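Local coordinates for protein leucyl-trna synthetase (Plasmodium knowlesi, PDB 5FOF) that probably hydrolyses tRNA(Leu) wrongly charged with a non-cognate amino acid, as the editing domain of the cytosolic enzyme that joins leucine to its tRNA, at residues A[39-53]-A[171-185]. Numbering follows the deposited sequence.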
ATOM      1  N   TYR A  39      -1.638  -8.831   0.962  1.00 39.80           N
ATOM      2  CA  TYR A  39      -2.396  -9.971   0.408  1.00 42.37           C
ATOM      3  C   TYR A  39      -3.806  -9.935   0.956  1.00 42.36           C
ATOM      4  O   TYR A  39      -4.024  -9.615   2.123  1.00 40.38           O
ATOM      5  CB  TYR A  39      -1.770 -11.326   0.788  1.00 42.16           C
ATOM      6  CG  TYR A  39      -0.323 -11.486   0.399  1.00 41.43           C
ATOM      7  CD1 TYR A  39       0.708 -11.100   1.272  1.00 40.34           C
ATOM      8  CD2 TYR A  39       0.025 -12.031  -0.839  1.00 40.95           C
ATOM      9  CE1 TYR A  39       2.047 -11.223   0.901  1.00 41.30           C
ATOM     10  CE2 TYR A  39       1.359 -12.166  -1.218  1.00 42.26           C
ATOM     11  CZ  TYR A  39       2.373 -11.761  -0.350  1.00 41.12           C
ATOM     12  OH  TYR A  39       3.694 -11.932  -0.736  1.00 40.49           O
ATOM     13  N   VAL A  40      -4.756 -10.280   0.104  1.00 44.57           N
ATOM     14  CA  VAL A  40      -6.129 -10.467   0.522  1.00 45.22           C
ATOM     15  C   VAL A  40      -6.209 -11.840   1.205  1.00 46.15           C
ATOM     16  O   VAL A  40      -5.667 -12.827   0.699  1.00 43.12           O
ATOM     17  CB  VAL A  40      -7.070 -10.428  -0.687  1.00 45.10           C
ATOM     18  CG1 VAL A  40      -8.502 -10.718  -0.251  1.00 47.83           C
ATOM     19  CG2 VAL A  40      -6.985  -9.076  -1.372  1.00 44.75           C
ATOM     20  N   HIS A  41      -6.876 -11.897   2.349  1.00 47.97           N
ATOM     21  CA  HIS A  41      -6.937 -13.132   3.128  1.00 55.77           C
ATOM     22  C   HIS A  41      -7.828 -14.208   2.502  1.00 54.06           C
ATOM     23  O   HIS A  41      -7.451 -15.379   2.476  1.00 54.41           O
ATOM     24  CB  HIS A  41      -7.394 -12.847   4.564  1.00 63.99           C
ATOM     25  CG  HIS A  41      -7.219 -14.013   5.489  1.00 72.27           C
ATOM     26  ND1 HIS A  41      -5.976 -14.500   5.845  1.00 75.02           N
ATOM     27  CD2 HIS A  41      -8.127 -14.801   6.113  1.00 71.92           C
ATOM     28  CE1 HIS A  41      -6.129 -15.534   6.651  1.00 76.89           C
ATOM     29  NE2 HIS A  41      -7.422 -15.735   6.832  1.00 76.39           N
ATOM     30  N   ASP A  42      -8.997 -13.805   2.006  1.00 52.75           N
ATOM     31  CA  ASP A  42      -9.989 -14.724   1.455  1.00 49.25           C
ATOM     32  C   ASP A  42     -10.460 -14.244   0.087  1.00 47.11           C
ATOM     33  O   ASP A  42     -11.216 -13.277  -0.027  1.00 49.81           O
ATOM     34  CB  ASP A  42     -11.168 -14.830   2.427  1.00 52.83           C
ATOM     35  CG  ASP A  42     -12.218 -15.878   2.015  1.00 52.44           C
ATOM     36  OD1 ASP A  42     -12.070 -16.581   0.983  1.00 47.67           O
ATOM     37  OD2 ASP A  42     -13.219 -15.982   2.762  1.00 56.54           O
ATOM     38  N   TYR A  43     -10.017 -14.950  -0.946  1.00 45.83           N
ATOM     39  CA  TYR A  43     -10.373 -14.646  -2.327  1.00 50.50           C
ATOM     40  C   TYR A  43     -11.889 -14.602  -2.605  1.00 50.57           C
ATOM     41  O   TYR A  43     -12.307 -13.990  -3.582  1.00 48.97           O
ATOM     42  CB  TYR A  43      -9.674 -15.628  -3.287  1.00 53.30           C
ATOM     43  CG  TYR A  43     -10.170 -17.064  -3.222  1.00 58.09           C
ATOM     44  CD1 TYR A  43     -11.218 -17.498  -4.041  1.00 60.46           C
ATOM     45  CD2 TYR A  43      -9.580 -17.997  -2.356  1.00 59.56           C
ATOM     46  CE1 TYR A  43     -11.677 -18.813  -3.992  1.00 61.96           C
ATOM     47  CE2 TYR A  43     -10.027 -19.312  -2.296  1.00 60.80           C
ATOM     48  CZ  TYR A  43     -11.077 -19.722  -3.114  1.00 65.49           C
ATOM     49  OH  TYR A  43     -11.530 -21.030  -3.059  1.00 63.98           O
ATOM     50  N   LYS A  44     -12.689 -15.272  -1.775  1.00 50.46           N
ATOM     51  CA  LYS A  44     -14.142 -15.230  -1.887  1.00 48.91           C
ATOM     52  C   LYS A  44     -14.686 -13.887  -1.443  1.00 46.58           C
ATOM     53  O   LYS A  44     -15.550 -13.336  -2.103  1.00 51.31           O
ATOM     54  CB  LYS A  44     -14.799 -16.348  -1.069  1.00 49.75           C
ATOM     55  CG  LYS A  44     -14.497 -17.735  -1.600  1.00 50.51           C
ATOM     56  CD  LYS A  44     -15.255 -18.828  -0.865  1.00 50.42           C
ATOM     57  CE  LYS A  44     -14.925 -20.187  -1.474  1.00 53.60           C
ATOM     58  NZ  LYS A  44     -15.822 -21.288  -1.013  1.00 56.33           N
ATOM     59  N   GLU A  45     -14.195 -13.362  -0.330  1.00 45.98           N
ATOM     60  CA  GLU A  45     -14.542 -11.992   0.070  1.00 49.28           C
ATOM     61  C   GLU A  45     -14.180 -10.961  -1.017  1.00 48.86           C
ATOM     62  O   GLU A  45     -14.940 -10.026  -1.246  1.00 49.80           O
ATOM     63  CB  GLU A  45     -13.947 -11.632   1.436  1.00 52.46           C
ATOM     64  CG  GLU A  45     -14.734 -12.258   2.592  1.00 57.23           C
ATOM     65  CD  GLU A  45     -14.010 -12.273   3.936  1.00 66.42           C
ATOM     66  OE1 GLU A  45     -12.753 -12.384   3.975  1.00 68.70           O
ATOM     67  OE2 GLU A  45     -14.722 -12.199   4.973  1.00 65.51           O
ATOM     68  N   PHE A  46     -13.068 -11.158  -1.724  1.00 49.14           N
ATOM     69  CA  PHE A  46     -12.748 -10.284  -2.850  1.00 48.71           C
ATOM     70  C   PHE A  46     -13.655 -10.575  -4.043  1.00 51.02           C
ATOM     71  O   PHE A  46     -14.112  -9.648  -4.722  1.00 52.50           O
ATOM     72  CB  PHE A  46     -11.279 -10.379  -3.262  1.00 47.85           C
ATOM     73  CG  PHE A  46     -10.925  -9.460  -4.399  1.00 48.43           C
ATOM     74  CD1 PHE A  46     -10.745  -8.093  -4.180  1.00 48.12           C
ATOM     75  CD2 PHE A  46     -10.828  -9.939  -5.695  1.00 49.69           C
ATOM     76  CE1 PHE A  46     -10.440  -7.233  -5.224  1.00 45.53           C
ATOM     77  CE2 PHE A  46     -10.528  -9.075  -6.748  1.00 49.38           C
ATOM     78  CZ  PHE A  46     -10.334  -7.725  -6.510  1.00 45.20           C
ATOM     79  N   TYR A  47     -13.913 -11.858  -4.302  1.00 54.08           N
ATOM     80  CA  TYR A  47     -14.798 -12.254  -5.404  1.00 51.24           C
ATOM     81  C   TYR A  47     -16.220 -11.721  -5.234  1.00 49.27           C
ATOM     82  O   TYR A  47     -16.845 -11.330  -6.217  1.00 50.96           O
ATOM     83  CB  TYR A  47     -14.836 -13.768  -5.594  1.00 49.57           C
ATOM     84  CG  TYR A  47     -15.563 -14.154  -6.851  1.00 48.37           C
ATOM     85  CD1 TYR A  47     -15.086 -13.761  -8.085  1.00 48.59           C
ATOM     86  CD2 TYR A  47     -16.751 -14.884  -6.812  1.00 51.59           C
ATOM     87  CE1 TYR A  47     -15.742 -14.097  -9.261  1.00 48.45           C
ATOM     88  CE2 TYR A  47     -17.418 -15.224  -7.985  1.00 49.50           C
ATOM     89  CZ  TYR A  47     -16.912 -14.821  -9.206  1.00 46.38           C
ATOM     90  OH  TYR A  47     -17.559 -15.128 -10.381  1.00 46.37           O
ATOM     91  N   GLU A  48     -16.722 -11.684  -4.007  1.00 47.71           N
ATOM     92  CA  GLU A  48     -18.026 -11.080  -3.771  1.00 51.16           C
ATOM     93  C   GLU A  48     -18.033  -9.678  -4.344  1.00 50.33           C
ATOM     94  O   GLU A  48     -18.876  -9.364  -5.195  1.00 48.09           O
ATOM     95  CB  GLU A  48     -18.389 -11.034  -2.292  1.00 54.01           C
ATOM     96  CG  GLU A  48     -19.816 -10.551  -2.061  1.00 59.10           C
ATOM     97  CD  GLU A  48     -20.070 -10.142  -0.629  1.00 64.72           C
ATOM     98  OE1 GLU A  48     -19.572 -10.839   0.294  1.00 62.75           O
ATOM     99  OE2 GLU A  48     -20.769  -9.121  -0.434  1.00 69.11           O
ATOM    100  N   ILE A  49     -17.064  -8.875  -3.890  1.00 49.46           N
ATOM    101  CA  ILE A  49     -16.893  -7.482  -4.323  1.00 48.29           C
ATOM    102  C   ILE A  49     -16.836  -7.401  -5.851  1.00 45.25           C
ATOM    103  O   ILE A  49     -17.436  -6.519  -6.445  1.00 47.34           O
ATOM    104  CB  ILE A  49     -15.635  -6.823  -3.663  1.00 49.66           C
ATOM    105  CG1 ILE A  49     -15.874  -6.597  -2.168  1.00 49.83           C
ATOM    106  CG2 ILE A  49     -15.260  -5.483  -4.306  1.00 48.70           C
ATOM    107  CD1 ILE A  49     -14.600  -6.568  -1.345  1.00 49.97           C
ATOM    108  N   TYR A  50     -16.135  -8.329  -6.482  1.00 44.13           N
ATOM    109  CA  TYR A  50     -16.033  -8.327  -7.929  1.00 45.57           C
ATOM    110  C   TYR A  50     -17.397  -8.518  -8.615  1.00 49.88           C
ATOM    111  O   TYR A  50     -17.671  -7.838  -9.603  1.00 49.23           O
ATOM    112  CB  TYR A  50     -15.031  -9.386  -8.390  1.00 45.53           C
ATOM    113  CG  TYR A  50     -14.954  -9.549  -9.893  1.00 47.72           C
ATOM    114  CD1 TYR A  50     -14.084  -8.774 -10.662  1.00 48.03           C
ATOM    115  CD2 TYR A  50     -15.752 -10.495 -10.555  1.00 50.62           C
ATOM    116  CE1 TYR A  50     -14.011  -8.934 -12.044  1.00 48.44           C
ATOM    117  CE2 TYR A  50     -15.682 -10.661 -11.936  1.00 50.60           C
ATOM    118  CZ  TYR A  50     -14.816  -9.879 -12.668  1.00 48.73           C
ATOM    119  OH  TYR A  50     -14.753 -10.052 -14.013  1.00 51.73           O
ATOM    120  N   LEU A  51     -18.231  -9.435  -8.097  1.00 52.63           N
ATOM    121  CA  LEU A  51     -19.557  -9.741  -8.678  1.00 51.93           C
ATOM    122  C   LEU A  51     -20.501  -8.575  -8.545  1.00 52.23           C
ATOM    123  O   LEU A  51     -21.203  -8.229  -9.496  1.00 58.54           O
ATOM    124  CB  LEU A  51     -20.218 -10.941  -7.997  1.00 53.63           C
ATOM    125  CG  LEU A  51     -19.561 -12.311  -8.145  1.00 56.95           C
ATOM    126  CD1 LEU A  51     -20.357 -13.317  -7.333  1.00 60.88           C
ATOM    127  CD2 LEU A  51     -19.454 -12.736  -9.603  1.00 59.40           C
ATOM    128  N   ARG A  52     -20.534  -7.989  -7.358  1.00 51.44           N
ATOM    129  CA  ARG A  52     -21.317  -6.787  -7.128  1.00 57.88           C
ATOM    130  C   ARG A  52     -20.914  -5.662  -8.099  1.00 61.66           C
ATOM    131  O   ARG A  52     -21.783  -5.040  -8.706  1.00 63.35           O
ATOM    132  CB  ARG A  52     -21.180  -6.326  -5.676  1.00 61.27           C
ATOM    133  CG  ARG A  52     -22.120  -5.193  -5.281  1.00 65.42           C
ATOM    134  CD  ARG A  52     -21.675  -4.524  -3.990  1.00 67.99           C
ATOM    135  NE  ARG A  52     -21.495  -5.493  -2.896  1.00 67.27           N
ATOM    136  CZ  ARG A  52     -20.372  -5.710  -2.198  1.00 65.09           C
ATOM    137  NH1 ARG A  52     -19.253  -5.029  -2.436  1.00 61.96           N
ATOM    138  NH2 ARG A  52     -20.372  -6.628  -1.223  1.00 63.26           N
ATOM    139  N   ASN A  53     -19.615  -5.423  -8.274  1.00 65.62           N
ATOM    140  CA  ASN A  53     -19.158  -4.327  -9.152  1.00 71.26           C
ATOM    141  C   ASN A  53     -19.057  -4.691 -10.642  1.00 77.70           C
ATOM    142  O   ASN A  53     -18.861  -3.805 -11.478  1.00 78.67           O
ATOM    143  CB  ASN A  53     -17.862  -3.690  -8.624  1.00 68.55           C
ATOM    144  CG  ASN A  53     -18.115  -2.749  -7.451  1.00 72.35           C
ATOM    145  OD1 ASN A  53     -18.290  -1.542  -7.641  1.00 75.86           O
ATOM    146  ND2 ASN A  53     -18.149  -3.299  -6.231  1.00 67.68           N
ATOM    147  N   LEU A 171      -8.994  -5.830 -15.171  1.00 45.88           N
ATOM    148  CA  LEU A 171     -10.088  -6.745 -14.846  1.00 48.95           C
ATOM    149  C   LEU A 171     -11.287  -5.988 -14.307  1.00 53.54           C
ATOM    150  O   LEU A 171     -12.434  -6.340 -14.614  1.00 58.01           O
ATOM    151  CB  LEU A 171      -9.662  -7.817 -13.851  1.00 45.81           C
ATOM    152  CG  LEU A 171      -8.539  -8.755 -14.306  1.00 44.62           C
ATOM    153  CD1 LEU A 171      -8.036  -9.569 -13.118  1.00 44.43           C
ATOM    154  CD2 LEU A 171      -8.979  -9.685 -15.429  1.00 43.85           C
ATOM    155  N   MET A 172     -11.032  -4.958 -13.505  1.00 53.43           N
ATOM    156  CA  MET A 172     -12.105  -4.090 -13.046  1.00 54.14           C
ATOM    157  C   MET A 172     -11.604  -2.765 -12.510  1.00 49.94           C
ATOM    158  O   MET A 172     -10.441  -2.597 -12.249  1.00 49.33           O
ATOM    159  CB  MET A 172     -12.976  -4.807 -11.991  1.00 57.68           C
ATOM    160  CG  MET A 172     -12.673  -4.530 -10.521  1.00 58.89           C
ATOM    161  SD  MET A 172     -13.713  -5.434  -9.345  1.00 59.50           S
ATOM    162  CE  MET A 172     -15.303  -5.405 -10.188  1.00 59.69           C
ATOM    163  N   LYS A 173     -12.541  -1.852 -12.315  1.00 53.31           N
ATOM    164  CA  LYS A 173     -12.298  -0.508 -11.817  1.00 53.66           C
ATOM    165  C   LYS A 173     -13.281  -0.287 -10.672  1.00 54.67           C
ATOM    166  O   LYS A 173     -14.493  -0.360 -10.884  1.00 52.92           O
ATOM    167  CB  LYS A 173     -12.570   0.442 -12.967  1.00 57.13           C
ATOM    168  CG  LYS A 173     -12.546   1.933 -12.688  1.00 63.07           C
ATOM    169  CD  LYS A 173     -12.773   2.644 -14.024  1.00 67.48           C
ATOM    170  CE  LYS A 173     -12.869   4.151 -13.914  1.00 71.94           C
ATOM    171  NZ  LYS A 173     -12.772   4.750 -15.273  1.00 76.23           N
ATOM    172  N   ILE A 174     -12.778  -0.060  -9.461  1.00 54.64           N
ATOM    173  CA  ILE A 174     -13.653   0.120  -8.299  1.00 58.08           C
ATOM    174  C   ILE A 174     -13.189   1.218  -7.365  1.00 52.51           C
ATOM    175  O   ILE A 174     -11.994   1.475  -7.245  1.00 50.42           O
ATOM    176  CB  ILE A 174     -13.795  -1.172  -7.467  1.00 65.21           C
ATOM    177  CG1 ILE A 174     -12.444  -1.877  -7.333  1.00 69.96           C
ATOM    178  CG2 ILE A 174     -14.837  -2.084  -8.090  1.00 68.18           C
ATOM    179  CD1 ILE A 174     -12.397  -2.839  -6.172  1.00 75.39           C
ATOM    180  N   LYS A 175     -14.155   1.829  -6.688  1.00 47.82           N
ATOM    181  CA  LYS A 175     -13.869   2.872  -5.724  1.00 51.69           C
ATOM    182  C   LYS A 175     -13.305   2.213  -4.485  1.00 48.35           C
ATOM    183  O   LYS A 175     -13.677   1.096  -4.152  1.00 47.00           O
ATOM    184  CB  LYS A 175     -15.120   3.692  -5.359  1.00 55.56           C
ATOM    185  CG  LYS A 175     -15.541   4.729  -6.388  1.00 59.60           C
ATOM    186  CD  LYS A 175     -16.372   5.842  -5.752  1.00 66.66           C
ATOM    187  CE  LYS A 175     -16.952   6.798  -6.794  1.00 71.95           C
ATOM    188  NZ  LYS A 175     -17.430   8.074  -6.178  1.00 73.67           N
ATOM    189  N   GLY A 176     -12.419   2.924  -3.805  1.00 45.39           N
ATOM    190  CA  GLY A 176     -11.795   2.435  -2.597  1.00 49.24           C
ATOM    191  C   GLY A 176     -12.775   2.038  -1.511  1.00 49.14           C
ATOM    192  O   GLY A 176     -12.438   1.200  -0.682  1.00 48.43           O
ATOM    193  N   GLU A 177     -13.942   2.691  -1.503  1.00 49.32           N
ATOM    194  CA  GLU A 177     -15.145   2.293  -0.744  1.00 52.44           C
ATOM    195  C   GLU A 177     -15.360   0.799  -0.708  1.00 50.58           C
ATOM    196  O   GLU A 177     -15.630   0.237   0.331  1.00 51.36           O
ATOM    197  CB  GLU A 177     -16.399   2.849  -1.439  1.00 58.99           C
ATOM    198  CG  GLU A 177     -16.877   4.207  -0.978  1.00 63.31           C
ATOM    199  CD  GLU A 177     -18.106   4.665  -1.733  1.00 65.72           C
ATOM    200  OE1 GLU A 177     -18.231   4.365  -2.951  1.00 62.34           O
ATOM    201  OE2 GLU A 177     -18.944   5.334  -1.096  1.00 70.60           O
ATOM    202  N   GLU A 178     -15.284   0.190  -1.884  1.00 52.36           N
ATOM    203  CA  GLU A 178     -15.573  -1.224  -2.069  1.00 54.14           C
ATOM    204  C   GLU A 178     -14.547  -2.113  -1.379  1.00 47.78           C
ATOM    205  O   GLU A 178     -14.889  -3.170  -0.876  1.00 50.97           O
ATOM    206  CB  GLU A 178     -15.635  -1.559  -3.564  1.00 58.80           C
ATOM    207  CG  GLU A 178     -16.708  -0.806  -4.355  1.00 63.86           C
ATOM    208  CD  GLU A 178     -18.128  -1.115  -3.895  1.00 69.70           C
ATOM    209  OE1 GLU A 178     -18.463  -2.313  -3.744  1.00 74.50           O
ATOM    210  OE2 GLU A 178     -18.916  -0.160  -3.696  1.00 70.81           O
ATOM    211  N   LEU A 179     -13.299  -1.670  -1.342  1.00 44.48           N
ATOM    212  CA  LEU A 179     -12.222  -2.411  -0.684  1.00 42.69           C
ATOM    213  C   LEU A 179     -12.251  -2.292   0.839  1.00 39.92           C
ATOM    214  O   LEU A 179     -11.691  -3.129   1.524  1.00 41.20           O
ATOM    215  CB  LEU A 179     -10.851  -1.933  -1.190  1.00 41.96           C
ATOM    216  CG  LEU A 179     -10.635  -1.930  -2.693  1.00 40.77           C
ATOM    217  CD1 LEU A 179      -9.288  -1.344  -3.022  1.00 41.44           C
ATOM    218  CD2 LEU A 179     -10.753  -3.337  -3.242  1.00 43.05           C
ATOM    219  N   VAL A 180     -12.864  -1.250   1.378  1.00 40.30           N
ATOM    220  CA  VAL A 180     -12.798  -1.023   2.823  1.00 43.72           C
ATOM    221  C   VAL A 180     -13.392  -2.210   3.590  1.00 45.28           C
ATOM    222  O   VAL A 180     -14.401  -2.786   3.194  1.00 45.60           O
ATOM    223  CB  VAL A 180     -13.446   0.322   3.216  1.00 45.11           C
ATOM    224  CG1 VAL A 180     -13.689   0.441   4.720  1.00 46.12           C
ATOM    225  CG2 VAL A 180     -12.538   1.453   2.770  1.00 47.93           C
ATOM    226  N   GLY A 181     -12.721  -2.574   4.675  1.00 46.96           N
ATOM    227  CA  GLY A 181     -13.084  -3.721   5.482  1.00 45.95           C
ATOM    228  C   GLY A 181     -12.516  -5.063   5.056  1.00 44.49           C
ATOM    229  O   GLY A 181     -12.629  -6.017   5.817  1.00 42.58           O
ATOM    230  N   LEU A 182     -11.912  -5.157   3.867  1.00 44.58           N
ATOM    231  CA  LEU A 182     -11.294  -6.411   3.438  1.00 45.63           C
ATOM    232  C   LEU A 182     -10.199  -6.812   4.388  1.00 50.54           C
ATOM    233  O   LEU A 182      -9.356  -5.990   4.756  1.00 49.73           O
ATOM    234  CB  LEU A 182     -10.665  -6.331   2.051  1.00 45.02           C
ATOM    235  CG  LEU A 182     -11.390  -6.988   0.886  1.00 48.16           C
ATOM    236  CD1 LEU A 182     -10.433  -7.047  -0.304  1.00 48.63           C
ATOM    237  CD2 LEU A 182     -11.941  -8.377   1.219  1.00 45.57           C
ATOM    238  N   ARG A 183     -10.214  -8.090   4.748  1.00 55.49           N
ATOM    239  CA  ARG A 183      -9.219  -8.674   5.625  1.00 56.57           C
ATOM    240  C   ARG A 183      -7.977  -8.849   4.769  1.00 50.51           C
ATOM    241  O   ARG A 183      -8.065  -9.332   3.649  1.00 45.05           O
ATOM    242  CB  ARG A 183      -9.707 -10.025   6.167  1.00 67.27           C
ATOM    243  CG  ARG A 183      -9.153 -10.368   7.534  1.00 78.96           C
ATOM    244  CD  ARG A 183      -9.448 -11.805   7.933  1.00 89.22           C
ATOM    245  NE  ARG A 183      -8.431 -12.297   8.861  1.00100.51           N
ATOM    246  CZ  ARG A 183      -8.348 -13.546   9.317  1.00106.77           C
ATOM    247  NH1 ARG A 183      -9.240 -14.468   8.954  1.00112.33           N
ATOM    248  NH2 ARG A 183      -7.365 -13.873  10.156  1.00106.58           N
ATOM    249  N   THR A 184      -6.835  -8.422   5.295  1.00 48.28           N
ATOM    250  CA  THR A 184      -5.591  -8.359   4.537  1.00 46.80           C
ATOM    251  C   THR A 184      -4.409  -8.687   5.433  1.00 46.59           C
ATOM    252  O   THR A 184      -4.472  -8.531   6.663  1.00 47.24           O
ATOM    253  CB  THR A 184      -5.368  -6.957   3.897  1.00 47.20           C
ATOM    254  OG1 THR A 184      -5.504  -5.920   4.882  1.00 53.22           O
ATOM    255  CG2 THR A 184      -6.368  -6.695   2.769  1.00 45.58           C
ATOM    256  N   TYR A 185      -3.322  -9.147   4.828  1.00 43.67           N
ATOM    257  CA  TYR A 185      -2.085  -9.301   5.581  1.00 44.26           C
ATOM    258  C   TYR A 185      -0.885  -8.905   4.733  1.00 42.17           C
ATOM    259  O   TYR A 185      -0.987  -8.787   3.523  1.00 39.17           O
ATOM    260  CB  TYR A 185      -1.970 -10.736   6.117  1.00 44.04           C
ATOM    261  CG  TYR A 185      -1.803 -11.808   5.071  1.00 43.89           C
ATOM    262  CD1 TYR A 185      -2.914 -12.402   4.457  1.00 46.41           C
ATOM    263  CD2 TYR A 185      -0.543 -12.255   4.712  1.00 44.03           C
ATOM    264  CE1 TYR A 185      -2.760 -13.408   3.504  1.00 45.79           C
ATOM    265  CE2 TYR A 185      -0.372 -13.250   3.761  1.00 45.98           C
ATOM    266  CZ  TYR A 185      -1.481 -13.830   3.162  1.00 47.86           C
ATOM    267  OH  TYR A 185      -1.293 -14.807   2.212  1.00 50.95           O
TER
HETATM  268  O   HOH W   1      -9.977 -11.370   2.770  1.00 43.93           O
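In the mixed beta-sheet of this editing domain, Tyr39 and Tyr185 form an antiparallel hydrogen-bonded pair between strands 33-40 and 183-185, and helix 43-55, which follows the first strand, packs over strand 170-175 and the short helix 176-179. Tyr39 N donates to Tyr185 O (2.6 Å) and Tyr185 N returns a bond to Tyr39 O (2.8 Å). With its CG set between backbone N and carbonyl carbon (chi1 67°), Tyr185 lays one ring face over Tyr39 CB, a CH-pi contact; the two rings are nearly parallel but slid apart, their centroids 5.0 Å from each other. Past the strand end, His41 N donates to Arg183 O, and the Arg183 side chain runs alongside that of His41, with CZ over one face of the imidazole, offset toward its rim, and the two planes 41° apart. One water links Asp42 N, Glu45 OE1 and Arg183 O where the helix starts. Deeper in, Ile49 CD1 lies 3.9 Å from Leu182 CG, the two side chains meeting tip to tip, while Leu182 CD1 reaches the edge of the Phe46 ring, which also meets Phe72 edge-to-face. Met172 makes an oblique Met-aromatic contact, Met172 SD lying 3.6 Å from Tyr50 CD1. Near the end of the segment 39-53, Arg52 NH1 meets Glu178 OE1 at 3.1 Å in a salt bridge, nearly along the C-O bond. Asn53 ND2 donates to the same Glu178 OE1 from above the carboxylate plane at 2.7 Å.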